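Chemosensory protein (Mamestra brassicae, PDB 1N8V) probably binds and carries small hydrophobic signalling molecules, and here holds three long-chain bromo-dodecanol molecules within its all-helical fold. Local coordinates at residues Lys7-Asn12 and Glu60-Gly65; Glu15-Lys20 and Tyr67-His72; Met31-Cys36 and Trp81-Ala86. All coordinates share one frame; numbering follows the deposited sequence.

All three contacts border the ligand-filled interior of this helical protein. Contacts 1 and 2 share helix 60-76, their centres 13 Å apart, and touch where Ile11 CD1 meets Ile16 CD1 at 3.4 Å. Helix 78-88 follows in the chain and carries contact 3, which joins contact 2 by packing of Ile70 CG2 on Trp81 CZ3 at 3.7 Å. Contacts 1 and 3 lie on opposite sides of the chain's centre, with centres 20 Å apart and nearest atoms about 10 Å apart. One bromo-dodecanol spans that gap: its brominated end lies by Gly65 in contact 1, its hydroxyl by Thr85 in contact 3.

Contact 1 (Lys7-Asn12 and Glu60-Gly65); sequences KYDNIN and ENQEKG. With BDD (bromo-dodecanol), chain C; BDD (bromo-dodecanol), chain E.
Gln62 and Asp9 meet at about a right angle, the amide of one almost perpendicular to the carboxylate of the other. Followed outward, the Gln62 side chain leaves CB with CG anti to the carbonyl carbon (chi1 -73°) and then runs extended, which carries its amide across to the loop. CG passes Asp9 OD1 at 3.6 Å and flanks the hydroxyl O1 of one bromo-dodecanol (chain C). CD follows within van der Waals range of the same carboxylate. At the tip the two amide atoms part company: OE1 accepts from the backbone N of Thr59, while NE2 donates to Asp9 OD1 at 3.0 Å. That bond reaches the syn lone pair of OD1 but is bent, at 146°, with the acceptor tilted out of the amide plane; NE2 also makes a weak bond to Thr5 O. Glutamine suits this buried spot, since one neutral group can both donate and accept. The site lies at one end of a ligand pocket in the helical insect A10/OS-D fold, where the loop before helix 13-17 faces the start of helix 60-76. A type I turn from Tyr8 to Ile11 shapes the loop and places Ile11 CG2 3.4 Å from C1 of the same ligand. Asp9 OD1 also receives a weak hydrogen bond from the ligand hydroxyl, O1 being 3.4 Å away. Its other oxygen, OD2, bonds to Thr59 OG1 and takes a proton from a water at 2.7 Å. This water in turn accepts from Asn61 ND2; a polar asparagine suits this exposed position. The brominated end of a second bromo-dodecanol (chain E) lies against the Gly65 backbone, C11 to C 3.9 Å, and glycine fits because the bromine occupies the side where a side chain would begin.

Contact 2 (Glu15-Lys20 and Tyr67-His72); sequences EILANK and YRVIEH
With CG anti to the carbonyl carbon (chi1 -62°), Leu17 sends its isobutyl group toward Arg68 and His72, and a bend at chi2 (79°) folds the Arg68 chain back to meet it. CD1 of Leu17 then sits over the centre of the guanidinium face, 3.6 Å from Arg68 CZ. An arginine fits here because its flat face accepts a methyl group while its edge stays available for polar partners: NE makes a salt bridge with Asp14. Nearer the backbone, Leu17 CB stands over the His72 ring in a CH-pi contact, 4.2 Å from the centroid and only 3° off the ring normal. The two side chains run antiparallel alongside each other. The second methyl of Leu17, CD2, reaches Val69 CG2 at 4.3 Å, a looser apolar touch. Leucine is apt here, since its fork offers one methyl to the guanidinium and the other to the imidazole and, more loosely, to Val69. Leu17 also touches Leu23 of helix 20-30, and the buried Val69 touches a bromo-dodecanol. The arrangement is helix-helix packing in an all-helical ligand-binding fold, short helix 13-17 lying against helix 60-76 beside the pocket.

Contact 3 (Met31-Cys36 and Trp81-Ala86); sequences MERGKC and WRELTA. With BDD (bromo-dodecanol), chain E.
The bond from Arg33 NH1 to Glu83 OE2, 2.8 Å long and fairly straight at 162°, is half of an end-on salt bridge. The other half runs from NH2 to OE1 at 2.9 Å, giving each carboxylate oxygen its own guanidinium nitrogen. Both acceptors lie close to the guanidinium plane, but the two flat groups are turned 42° against each other. OE2 is met on its syn side though also from out of the carboxylate plane, and OE1 from further above it. Glu83 starts with CG between the backbone N and the carbonyl carbon (chi1 69°) and then extends, and Arg33 comes toward it extended from the opposite direction. Long, charged side chains suit this solvent-facing side of the contact, where Arg33 is exposed and Glu83 partly so, and they can bridge loop and helix.

Beneath them Met31, bent at chi2 and chi3, lays its flexible thioether against the helix. Its SD packs on Leu84 CD2 at 3.6 Å, while CE lies 3.8 Å from Glu83 OE1. Its CB covers part of one guanidinium face of Arg33. Leu84 touches a bromo-dodecanol, as well as Val30 of helix 20-30.

Further round helix 78-88, Trp81 CZ3 approaches C2 of another bromo-dodecanol (chain E) at 3.8 Å. Thr85 OG1 lies 2.7 Å from that ligand's O1, and the ligand is hydrogen-bonded to Asp89. Helix 20-30 ends in a Schellman motif at Glu32, and the following loop is tied back by the Cys29-Cys36 disulfide. The contact joins this loop to helix 78-88, through Glu83 outside and through Leu84, which also lines the pocket of this helical A10/OS-D fold.

Contact 1 (Lys7-Asn12 and Glu60-Gly65)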
# COMPACT_ATOMS: atom_id res chain seq x y z
N LYS A 7 -12.18 -0.97 10.50
CA LYS A 7 -12.86 0.31 10.72
C LYS A 7 -12.62 1.38 9.64
O LYS A 7 -13.41 2.32 9.51
CB LYS A 7 -12.58 0.83 12.13
CG LYS A 7 -11.15 1.33 12.34
CD LYS A 7 -10.96 1.77 13.80
CE LYS A 7 -9.51 2.07 14.12
NZ LYS A 7 -9.35 2.47 15.55
N TYR A 8 -11.54 1.26 8.86
CA TYR A 8 -11.23 2.20 7.78
C TYR A 8 -11.55 1.62 6.41
O TYR A 8 -11.27 2.24 5.39
CB TYR A 8 -9.75 2.60 7.81
CG TYR A 8 -9.26 3.21 9.10
CD1 TYR A 8 -9.80 4.39 9.59
CD2 TYR A 8 -8.25 2.61 9.83
CE1 TYR A 8 -9.34 4.95 10.77
CE2 TYR A 8 -7.78 3.16 11.00
CZ TYR A 8 -8.33 4.34 11.46
OH TYR A 8 -7.87 4.91 12.64
N ASP A 9 -12.19 0.45 6.38
CA ASP A 9 -12.40 -0.24 5.09
C ASP A 9 -13.38 0.39 4.11
O ASP A 9 -13.43 -0.03 2.94
CB ASP A 9 -12.76 -1.71 5.33
CG ASP A 9 -11.57 -2.58 5.63
OD1 ASP A 9 -10.46 -2.05 5.88
OD2 ASP A 9 -11.67 -3.82 5.70
N ASN A 10 -14.11 1.42 4.52
CA ASN A 10 -15.00 2.14 3.60
C ASN A 10 -14.35 3.38 2.98
O ASN A 10 -14.99 4.11 2.22
CB ASN A 10 -16.31 2.50 4.27
CG ASN A 10 -17.26 1.31 4.37
OD1 ASN A 10 -17.98 1.15 5.35
ND2 ASN A 10 -17.24 0.44 3.35
N ILE A 11 -13.08 3.62 3.27
CA ILE A 11 -12.39 4.75 2.65
C ILE A 11 -12.35 4.51 1.13
O ILE A 11 -12.05 3.41 0.68
CB ILE A 11 -10.97 4.86 3.22
CG1 ILE A 11 -10.28 6.11 2.67
CG2 ILE A 11 -10.18 3.63 2.89
CD1 ILE A 11 -8.91 6.31 3.22
N ASN A 12 -12.65 5.54 0.34
CA ASN A 12 -12.65 5.42 -1.12
C ASN A 12 -11.24 5.55 -1.67
O ASN A 12 -10.65 6.64 -1.69
CB ASN A 12 -13.62 6.43 -1.78
CG ASN A 12 -13.84 6.13 -3.26
OD1 ASN A 12 -12.88 5.98 -4.00
ND2 ASN A 12 -15.10 6.04 -3.69
N GLU A 60 -11.05 -9.04 3.23
CA GLU A 60 -11.20 -9.18 1.80
C GLU A 60 -11.08 -7.80 1.15
O GLU A 60 -10.43 -7.66 0.10
CB GLU A 60 -12.52 -9.87 1.46
CG GLU A 60 -12.49 -11.36 1.75
CD GLU A 60 -13.81 -12.07 1.47
OE1 GLU A 60 -14.86 -11.42 1.36
OE2 GLU A 60 -13.79 -13.31 1.40
N ASN A 61 -11.68 -6.78 1.75
CA ASN A 61 -11.58 -5.42 1.20
C ASN A 61 -10.14 -4.92 1.15
O ASN A 61 -9.76 -4.23 0.21
CB ASN A 61 -12.49 -4.44 1.94
CG ASN A 61 -13.95 -4.63 1.58
OD1 ASN A 61 -14.27 -4.94 0.44
ND2 ASN A 61 -14.84 -4.45 2.54
N GLN A 62 -9.35 -5.24 2.17
CA GLN A 62 -7.93 -4.84 2.20
C GLN A 62 -7.16 -5.54 1.10
O GLN A 62 -6.29 -4.92 0.48
CB GLN A 62 -7.31 -5.10 3.56
CG GLN A 62 -7.79 -4.11 4.63
CD GLN A 62 -7.71 -4.61 6.04
OE1 GLN A 62 -7.16 -5.69 6.32
NE2 GLN A 62 -8.29 -3.84 6.97
N GLU A 63 -7.43 -6.83 0.84
CA GLU A 63 -6.73 -7.55 -0.23
C GLU A 63 -7.04 -6.91 -1.58
O GLU A 63 -6.13 -6.65 -2.37
CB GLU A 63 -7.15 -9.04 -0.27
CG GLU A 63 -6.73 -9.87 0.93
CD GLU A 63 -6.71 -11.39 0.68
OE1 GLU A 63 -7.36 -11.93 -0.28
OE2 GLU A 63 -6.03 -12.07 1.45
N LYS A 64 -8.32 -6.65 -1.82
CA LYS A 64 -8.76 -6.03 -3.07
C LYS A 64 -8.15 -4.63 -3.20
O LYS A 64 -7.66 -4.25 -4.27
CB LYS A 64 -10.28 -5.98 -3.12
CG LYS A 64 -10.91 -5.49 -4.40
CD LYS A 64 -12.44 -5.54 -4.30
CE LYS A 64 -13.13 -5.17 -5.59
NZ LYS A 64 -12.92 -3.73 -5.92
N GLY A 65 -8.18 -3.86 -2.11
CA GLY A 65 -7.64 -2.50 -2.11
C GLY A 65 -6.14 -2.50 -2.31
O GLY A 65 -5.61 -1.61 -3.00
O1 BDD C . -8.93 -0.67 3.15
C1 BDD C . -8.48 0.67 3.31
C2 BDD C . -7.71 0.79 4.62
C3 BDD C . -6.41 1.57 4.42
C4 BDD C . -6.63 3.08 4.49
C5 BDD C . -5.42 3.82 3.93
C6 BDD C . -5.50 3.98 2.41
C7 BDD C . -4.17 4.43 1.80
C8 BDD C . -4.08 4.09 0.31
C9 BDD C . -2.87 4.76 -0.33
C10 BDD C . -1.58 3.97 -0.09
C11 BDD C . -0.39 4.56 -0.82
C12 BDD C . 0.87 3.72 -0.65
BR BDD C . 1.57 3.99 0.79
O1 BDD E . 6.75 -6.00 -2.96
C1 BDD E . 5.53 -5.70 -2.26
C2 BDD E . 5.50 -4.22 -1.86
C3 BDD E . 4.11 -3.85 -1.34
C4 BDD E . 3.95 -2.37 -1.01
C5 BDD E . 2.54 -1.89 -1.37
C6 BDD E . 1.83 -1.18 -0.23
C7 BDD E . 0.43 -0.71 -0.62
C8 BDD E . -0.62 -1.16 0.37
C9 BDD E . -1.95 -0.44 0.18
C10 BDD E . -3.00 -0.90 1.19
C11 BDD E . -4.45 -0.77 0.73
C12 BDD E . -5.46 -1.74 1.44
BR BDD E . -6.84 -0.94 1.60
O HOH W 1 -13.93 -5.19 5.46

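Contact 2 (Glu15-Lys20 and Tyr67-His72)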
# COMPACT_ATOMS: atom_id res chain seq x y z
N GLU A 15 -10.68 7.80 -5.00
CA GLU A 15 -10.53 9.24 -4.80
C GLU A 15 -9.08 9.58 -4.42
O GLU A 15 -8.51 10.58 -4.88
CB GLU A 15 -11.53 9.75 -3.75
CG GLU A 15 -12.97 9.85 -4.23
CD GLU A 15 -13.91 10.37 -3.16
OE1 GLU A 15 -14.30 9.59 -2.27
OE2 GLU A 15 -14.26 11.56 -3.20
N ILE A 16 -8.46 8.76 -3.58
CA ILE A 16 -7.09 8.97 -3.17
C ILE A 16 -6.15 8.84 -4.37
O ILE A 16 -5.24 9.66 -4.57
CB ILE A 16 -6.69 7.96 -2.06
CG1 ILE A 16 -7.42 8.31 -0.75
CG2 ILE A 16 -5.20 7.95 -1.88
CD1 ILE A 16 -7.37 7.21 0.30
N LEU A 17 -6.34 7.78 -5.15
CA LEU A 17 -5.46 7.54 -6.29
C LEU A 17 -5.58 8.59 -7.37
O LEU A 17 -4.62 8.82 -8.10
CB LEU A 17 -5.66 6.11 -6.83
CG LEU A 17 -5.32 4.99 -5.84
CD1 LEU A 17 -5.76 3.61 -6.40
CD2 LEU A 17 -3.84 4.95 -5.50
N ALA A 18 -6.74 9.26 -7.45
CA ALA A 18 -6.95 10.31 -8.46
C ALA A 18 -6.48 11.71 -8.04
O ALA A 18 -6.55 12.66 -8.84
CB ALA A 18 -8.43 10.34 -8.83
N ASN A 19 -5.97 11.86 -6.82
CA ASN A 19 -5.52 13.13 -6.27
C ASN A 19 -4.11 13.00 -5.72
O ASN A 19 -3.91 12.42 -4.64
CB ASN A 19 -6.45 13.55 -5.15
CG ASN A 19 -6.21 14.95 -4.67
OD1 ASN A 19 -5.09 15.34 -4.40
ND2 ASN A 19 -7.28 15.72 -4.54
N LYS A 20 -3.15 13.55 -6.44
CA LYS A 20 -1.74 13.43 -6.08
C LYS A 20 -1.43 13.90 -4.67
O LYS A 20 -0.64 13.27 -3.97
CB LYS A 20 -0.88 14.20 -7.08
CG LYS A 20 0.61 14.07 -6.81
CD LYS A 20 1.21 12.92 -7.55
CE LYS A 20 1.30 13.28 -9.03
NZ LYS A 20 1.67 12.13 -9.90
N TYR A 67 -4.34 -4.61 -4.03
CA TYR A 67 -4.05 -4.82 -5.45
C TYR A 67 -4.40 -3.60 -6.29
O TYR A 67 -3.67 -3.27 -7.22
CB TYR A 67 -4.72 -6.05 -6.05
CG TYR A 67 -4.24 -6.18 -7.47
CD1 TYR A 67 -2.88 -6.32 -7.76
CD2 TYR A 67 -5.12 -6.01 -8.53
CE1 TYR A 67 -2.42 -6.37 -9.05
CE2 TYR A 67 -4.67 -6.06 -9.83
CZ TYR A 67 -3.33 -6.26 -10.09
OH TYR A 67 -2.90 -6.30 -11.41
N ARG A 68 -5.51 -2.93 -6.00
CA ARG A 68 -5.85 -1.72 -6.71
C ARG A 68 -4.75 -0.64 -6.59
O ARG A 68 -4.33 -0.04 -7.59
CB ARG A 68 -7.19 -1.21 -6.16
CG ARG A 68 -7.60 0.14 -6.66
CD ARG A 68 -8.20 0.15 -8.03
NE ARG A 68 -8.67 1.50 -8.31
CZ ARG A 68 -7.99 2.41 -8.99
NH1 ARG A 68 -6.83 2.14 -9.57
NH2 ARG A 68 -8.50 3.61 -9.13
N VAL A 69 -4.28 -0.42 -5.37
CA VAL A 69 -3.24 0.58 -5.13
C VAL A 69 -1.93 0.18 -5.80
O VAL A 69 -1.29 0.98 -6.49
CB VAL A 69 -3.02 0.82 -3.62
CG1 VAL A 69 -1.76 1.65 -3.40
CG2 VAL A 69 -4.23 1.49 -2.99
N ILE A 70 -1.55 -1.08 -5.63
CA ILE A 70 -0.28 -1.55 -6.17
C ILE A 70 -0.26 -1.48 -7.70
O ILE A 70 0.71 -1.01 -8.30
CB ILE A 70 0.03 -2.97 -5.65
CG1 ILE A 70 0.41 -2.90 -4.18
CG2 ILE A 70 1.15 -3.63 -6.46
CD1 ILE A 70 0.46 -4.24 -3.48
N GLU A 71 -1.35 -1.89 -8.36
CA GLU A 71 -1.42 -1.83 -9.82
C GLU A 71 -1.30 -0.38 -10.29
O GLU A 71 -0.59 -0.07 -11.27
CB GLU A 71 -2.72 -2.45 -10.35
CG GLU A 71 -2.73 -2.48 -11.88
CD GLU A 71 -4.07 -2.81 -12.50
OE1 GLU A 71 -5.10 -2.69 -11.81
OE2 GLU A 71 -4.08 -3.15 -13.71
N HIS A 72 -1.98 0.55 -9.61
CA HIS A 72 -1.90 1.96 -9.97
C HIS A 72 -0.46 2.48 -9.86
O HIS A 72 0.02 3.20 -10.73
CB HIS A 72 -2.80 2.81 -9.06
CG HIS A 72 -2.71 4.27 -9.37
ND1 HIS A 72 -1.89 5.16 -8.71
CD2 HIS A 72 -3.33 4.99 -10.34
CE1 HIS A 72 -2.01 6.36 -9.26
NE2 HIS A 72 -2.89 6.29 -10.23

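Contact 3 (Met31-Cys36 and Trp81-Ala86)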
# COMPACT_ATOMS: atom_id res chain seq x y z
N MET A 31 6.55 5.93 4.14
CA MET A 31 8.00 5.97 3.92
C MET A 31 8.75 6.61 5.12
O MET A 31 9.96 6.76 5.08
CB MET A 31 8.34 6.76 2.65
CG MET A 31 8.01 6.02 1.38
SD MET A 31 8.81 4.42 1.14
CE MET A 31 10.55 4.96 1.12
N GLU A 32 8.02 6.96 6.18
CA GLU A 32 8.61 7.51 7.41
C GLU A 32 9.37 8.83 7.19
O GLU A 32 10.45 9.06 7.77
CB GLU A 32 9.46 6.44 8.12
CG GLU A 32 8.69 5.14 8.43
CD GLU A 32 9.41 4.19 9.39
OE1 GLU A 32 9.66 4.61 10.56
OE2 GLU A 32 9.71 3.03 9.02
N ARG A 33 8.78 9.69 6.37
CA ARG A 33 9.35 11.02 6.10
C ARG A 33 8.31 12.14 6.15
O ARG A 33 8.63 13.29 5.84
CB ARG A 33 10.09 11.03 4.77
CG ARG A 33 9.24 10.73 3.57
CD ARG A 33 9.97 10.94 2.23
NE ARG A 33 9.14 10.61 1.08
CZ ARG A 33 9.40 9.68 0.16
NH1 ARG A 33 8.55 9.51 -0.83
NH2 ARG A 33 10.50 8.93 0.21
N GLY A 34 7.07 11.84 6.52
CA GLY A 34 6.00 12.82 6.62
C GLY A 34 5.00 12.44 7.70
O GLY A 34 4.97 11.29 8.18
N LYS A 35 4.18 13.41 8.08
CA LYS A 35 3.18 13.20 9.12
C LYS A 35 2.11 12.20 8.65
O LYS A 35 1.79 12.14 7.47
CB LYS A 35 2.53 14.54 9.47
CG LYS A 35 3.50 15.64 9.91
CD LYS A 35 3.93 15.52 11.35
CE LYS A 35 4.44 16.87 11.84
NZ LYS A 35 4.68 16.94 13.30
N CYS A 36 1.55 11.46 9.59
CA CYS A 36 0.53 10.46 9.29
C CYS A 36 -0.85 10.86 9.78
O CYS A 36 -1.01 11.41 10.89
CB CYS A 36 0.89 9.12 9.97
SG CYS A 36 2.37 8.26 9.34
N TRP A 81 6.36 3.21 -6.41
CA TRP A 81 6.38 1.75 -6.30
C TRP A 81 7.77 1.24 -5.93
O TRP A 81 7.93 0.46 -5.00
CB TRP A 81 5.93 1.09 -7.60
CG TRP A 81 6.20 -0.39 -7.70
CD1 TRP A 81 7.02 -1.00 -8.59
CD2 TRP A 81 5.69 -1.46 -6.86
NE1 TRP A 81 7.03 -2.36 -8.40
CE2 TRP A 81 6.22 -2.67 -7.35
CE3 TRP A 81 4.80 -1.52 -5.78
CZ2 TRP A 81 5.91 -3.91 -6.77
CZ3 TRP A 81 4.53 -2.74 -5.21
CH2 TRP A 81 5.06 -3.91 -5.71
N ARG A 82 8.78 1.73 -6.64
CA ARG A 82 10.12 1.23 -6.37
C ARG A 82 10.63 1.51 -4.96
O ARG A 82 11.29 0.65 -4.35
CB ARG A 82 11.07 1.69 -7.44
CG ARG A 82 10.76 0.92 -8.69
CD ARG A 82 11.67 1.24 -9.78
NE ARG A 82 11.41 0.40 -10.94
CZ ARG A 82 12.23 0.30 -11.96
NH1 ARG A 82 11.91 -0.48 -12.98
NH2 ARG A 82 13.37 0.95 -11.95
N GLU A 83 10.35 2.70 -4.44
CA GLU A 83 10.83 3.01 -3.11
C GLU A 83 10.08 2.22 -2.07
O GLU A 83 10.67 1.79 -1.06
CB GLU A 83 10.81 4.52 -2.79
CG GLU A 83 9.45 5.15 -2.65
CD GLU A 83 9.55 6.63 -2.41
OE1 GLU A 83 10.65 7.08 -2.02
OE2 GLU A 83 8.55 7.35 -2.61
N LEU A 84 8.78 1.97 -2.29
CA LEU A 84 8.00 1.22 -1.32
C LEU A 84 8.39 -0.25 -1.28
O LEU A 84 8.57 -0.84 -0.22
CB LEU A 84 6.50 1.35 -1.63
CG LEU A 84 5.85 2.67 -1.25
CD1 LEU A 84 4.48 2.78 -1.88
CD2 LEU A 84 5.71 2.77 0.24
N THR A 85 8.50 -0.88 -2.44
CA THR A 85 8.88 -2.30 -2.46
C THR A 85 10.32 -2.48 -1.94
O THR A 85 10.61 -3.44 -1.23
CB THR A 85 8.60 -2.94 -3.83
OG1 THR A 85 8.73 -4.38 -3.74
CG2 THR A 85 9.59 -2.46 -4.90
N ALA A 86 11.21 -1.55 -2.23
CA ALA A 86 12.57 -1.64 -1.71
C ALA A 86 12.63 -1.53 -0.19
O ALA A 86 13.43 -2.22 0.45
CB ALA A 86 13.50 -0.60 -2.36
O1 BDD E . 6.75 -6.00 -2.96
C1 BDD E . 5.53 -5.70 -2.26
C2 BDD E . 5.50 -4.22 -1.86
C3 BDD E . 4.11 -3.85 -1.34
C4 BDD E . 3.95 -2.37 -1.01
C5 BDD E . 2.54 -1.89 -1.37
C6 BDD E . 1.83 -1.18 -0.23
C7 BDD E . 0.43 -0.71 -0.62
C8 BDD E . -0.62 -1.16 0.37
C9 BDD E . -1.95 -0.44 0.18
C10 BDD E . -3.00 -0.90 1.19
C11 BDD E . -4.45 -0.77 0.73
C12 BDD E . -5.46 -1.74 1.44
BR BDD E . -6.84 -0.94 1.60